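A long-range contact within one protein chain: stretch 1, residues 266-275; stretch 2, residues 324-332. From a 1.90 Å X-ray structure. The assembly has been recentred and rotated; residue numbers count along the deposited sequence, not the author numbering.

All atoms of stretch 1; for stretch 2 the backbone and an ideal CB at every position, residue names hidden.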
# COMPACT_ATOMS: atom_id res chain seq x y z
N ALA A 266 15.77 19.65 19.05
CA ALA A 266 16.89 19.16 18.27
C ALA A 266 18.10 20.11 18.41
O ALA A 266 19.25 19.66 18.54
CB ALA A 266 16.46 18.98 16.78
N ARG A 267 17.84 21.42 18.44
CA ARG A 267 18.94 22.39 18.64
C ARG A 267 19.58 22.20 20.01
O ARG A 267 20.78 22.22 20.13
CB ARG A 267 18.45 23.83 18.44
CG ARG A 267 19.51 24.89 18.66
CD ARG A 267 18.94 26.29 18.53
NE ARG A 267 18.70 26.65 17.14
CZ ARG A 267 19.65 27.06 16.29
NH1 ARG A 267 20.93 27.11 16.66
NH2 ARG A 267 19.33 27.37 15.04
N GLU A 268 18.78 21.97 21.05
CA GLU A 268 19.32 21.73 22.38
C GLU A 268 20.13 20.45 22.49
O GLU A 268 21.16 20.44 23.16
CB GLU A 268 18.20 21.72 23.41
CG GLU A 268 17.64 23.12 23.60
CD GLU A 268 16.33 23.17 24.35
OE1 GLU A 268 15.61 22.14 24.42
OE2 GLU A 268 15.99 24.28 24.82
N VAL A 269 19.67 19.38 21.84
CA VAL A 269 20.34 18.08 21.87
C VAL A 269 21.69 18.17 21.17
O VAL A 269 22.66 17.62 21.63
CB VAL A 269 19.51 17.01 21.20
CG1 VAL A 269 20.34 15.70 20.96
CG2 VAL A 269 18.28 16.72 22.09
N ILE A 270 21.72 18.86 20.04
CA ILE A 270 22.95 19.04 19.27
C ILE A 270 23.95 19.82 20.10
O ILE A 270 25.12 19.44 20.19
CB ILE A 270 22.69 19.74 17.93
CG1 ILE A 270 21.90 18.82 17.00
CG2 ILE A 270 24.01 20.12 17.26
CD1 ILE A 270 21.28 19.54 15.81
N GLY A 271 23.51 20.90 20.74
CA GLY A 271 24.39 21.64 21.63
C GLY A 271 24.98 20.85 22.79
O GLY A 271 26.17 20.96 23.09
N HIS A 272 24.15 20.06 23.45
CA HIS A 272 24.60 19.24 24.56
C HIS A 272 25.61 18.21 24.05
O HIS A 272 26.63 17.96 24.70
CB HIS A 272 23.42 18.51 25.17
CG HIS A 272 22.43 19.40 25.85
ND1 HIS A 272 21.10 19.06 25.99
CD2 HIS A 272 22.57 20.62 26.41
CE1 HIS A 272 20.46 20.04 26.61
NE2 HIS A 272 21.33 21.00 26.86
N ALA A 273 25.29 17.61 22.92
CA ALA A 273 26.14 16.60 22.30
C ALA A 273 27.51 17.17 21.99
O ALA A 273 28.54 16.55 22.29
CB ALA A 273 25.52 16.04 21.02
N ALA A 274 27.49 18.34 21.38
CA ALA A 274 28.71 19.01 20.99
C ALA A 274 29.55 19.30 22.25
O ALA A 274 30.76 19.14 22.23
CB ALA A 274 28.40 20.28 20.25
N GLY A 275 28.90 19.69 23.34
CA GLY A 275 29.61 19.97 24.59
C GLY A 275 30.37 18.76 25.14
O GLY A 275 31.34 18.90 25.88
N UNK A 324 24.21 23.86 10.25
CA UNK A 324 24.36 25.20 10.82
C UNK A 324 24.34 25.18 12.34
O UNK A 324 25.10 25.91 12.98
CB UNK A 324 23.25 26.12 10.30
N UNK A 325 23.51 24.31 12.93
CA UNK A 325 23.48 24.19 14.40
C UNK A 325 24.83 23.68 14.96
O UNK A 325 25.37 24.20 15.94
CB UNK A 325 22.35 23.25 14.82
N UNK A 326 25.42 22.71 14.27
CA UNK A 326 26.73 22.19 14.65
C UNK A 326 27.81 23.29 14.57
O UNK A 326 28.63 23.44 15.50
CB UNK A 326 27.11 21.01 13.75
N UNK A 327 27.78 24.07 13.49
CA UNK A 327 28.67 25.24 13.38
C UNK A 327 28.44 26.25 14.50
O UNK A 327 29.39 26.71 15.11
CB UNK A 327 28.47 25.93 12.03
N UNK A 328 27.17 26.53 14.81
CA UNK A 328 26.82 27.45 15.89
C UNK A 328 27.40 26.97 17.21
O UNK A 328 27.71 27.78 18.06
CB UNK A 328 25.30 27.60 16.00
N UNK A 329 27.57 25.65 17.37
CA UNK A 329 28.17 25.07 18.58
C UNK A 329 29.68 25.17 18.59
O UNK A 329 30.32 24.75 19.55
CB UNK A 329 27.76 23.60 18.72
N UNK A 330 30.27 25.75 17.55
CA UNK A 330 31.71 25.96 17.48
C UNK A 330 32.50 24.81 16.88
O UNK A 330 33.69 24.74 17.09
CB UNK A 330 32.24 26.24 18.89
N UNK A 331 31.86 23.90 16.14
CA UNK A 331 32.57 22.78 15.53
C UNK A 331 32.69 23.01 14.02
O UNK A 331 31.83 23.65 13.43
CB UNK A 331 31.85 21.46 15.82
N UNK A 332 33.77 22.54 13.42
CA UNK A 332 33.97 22.66 11.97
C UNK A 332 33.26 21.47 11.36
O UNK A 332 33.46 20.34 11.83
CB UNK A 332 35.45 22.70 11.58

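Stretch 1 is a helix that presents Arg267, Ile270 and Ala274 to the other segment; stretch 2 begins as the end of a second helix, its axis 9.4 Å away at closest and inclined at 46°, then leaves it as a loop.

Position 324 is helical, its CA-to-CB direction runs sideways, and nothing of stretch 1 lies within 5.5 Å of an ideal CB. Stretch 1 therefore sets little limit here, and many residues would fit; the deposited one is Gly324.

Position 325 points toward stretch 1. Its ideal CB lies 4.0 Å from Ile270 CD1 and 4.5 Å from Arg267 NH1, so the site offers an apolar surface beside a flat guanidinium. A medium-sized aliphatic residue, such as valine, isoleucine or leucine, would suit both. It is Val325, with chi1 t: CG1 packs 3.6 Å from Ile270 CG2, while CG2 lies over one face of the guanidinium, 3.9 Å from Arg267 NH2.

At 326 the bond runs sideways, and the ideal CB is 4.8 Å from Ile270 CG2. A side chain with an apolar branch could still reach the isoleucine, and Val326 does so, its CG2 3.9 Å from Ile270 CG2.

Position 327 is out of reach, leaving stretch 1 no say in its choice; Arg327 is bonded elsewhere in the structure.

Position 328 again points toward stretch 1, and its ideal CB stands 4.4 Å from Arg267 NH1. A positive charge so near calls for an acid, aspartate or perhaps glutamate, though a neutral acceptor such as asparagine could also serve. Asp328 forms a salt bridge at the guanidinium edge: Arg267 NH1 donates a weak but nearly straight hydrogen bond to Asp328 OD2, 3.3 Å long. A water bridges the same two side chains, accepting from Arg267 NH2 at 2.8 Å and donating to Asp328 OD2 at 2.5 Å.

At 329 the ideal CB is already 3.7 Å from Ala274 CB, in van der Waals contact. A small residue meets this close approach without further atoms to place, and Ala329 makes the contact with its methyl, CB to Ala274 CB at 3.7 Å.

Position 330 has phi 89° and psi 18°. A CB would be jammed against the preceding carbonyl oxygen, so the backbone itself calls for glycine. Gly330 closes the helix in a Schellman motif.

Position 331 points toward stretch 1, but its ideal CB has no neighbour there within 5.5 Å. A longer apolar chain is needed to span the gap; Leu331 brings CD1 to 3.9 Å from Ala274 CB.

Position 332 lies out of reach and is free of this contact; it is Ala332.

Stretch 2 (324-332) GVVRDAGLA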
# COMPACT_ATOMS: atom_id res chain seq x y z
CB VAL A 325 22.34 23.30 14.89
CG1 VAL A 325 22.41 23.21 16.41
CG2 VAL A 325 20.97 23.87 14.43
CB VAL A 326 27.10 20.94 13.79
CG1 VAL A 326 28.51 20.40 14.13
CG2 VAL A 326 26.05 19.84 14.00
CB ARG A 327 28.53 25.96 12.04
CG ARG A 327 29.06 25.17 10.93
CD ARG A 327 29.22 26.00 9.64
NE ARG A 327 29.36 25.04 8.54
CZ ARG A 327 28.35 24.57 7.81
NH1 ARG A 327 27.11 25.03 7.96
NH2 ARG A 327 28.62 23.65 6.90
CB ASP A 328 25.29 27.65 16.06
CG ASP A 328 24.64 28.44 14.93
OD1 ASP A 328 25.34 29.10 14.12
OD2 ASP A 328 23.40 28.36 14.81
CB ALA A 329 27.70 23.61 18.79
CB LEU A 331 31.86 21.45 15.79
CG LEU A 331 31.59 21.05 17.24
CD1 LEU A 331 30.89 19.66 17.30
CD2 LEU A 331 32.86 21.03 18.06
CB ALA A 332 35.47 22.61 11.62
O HOH W 1 21.44 27.94 13.31
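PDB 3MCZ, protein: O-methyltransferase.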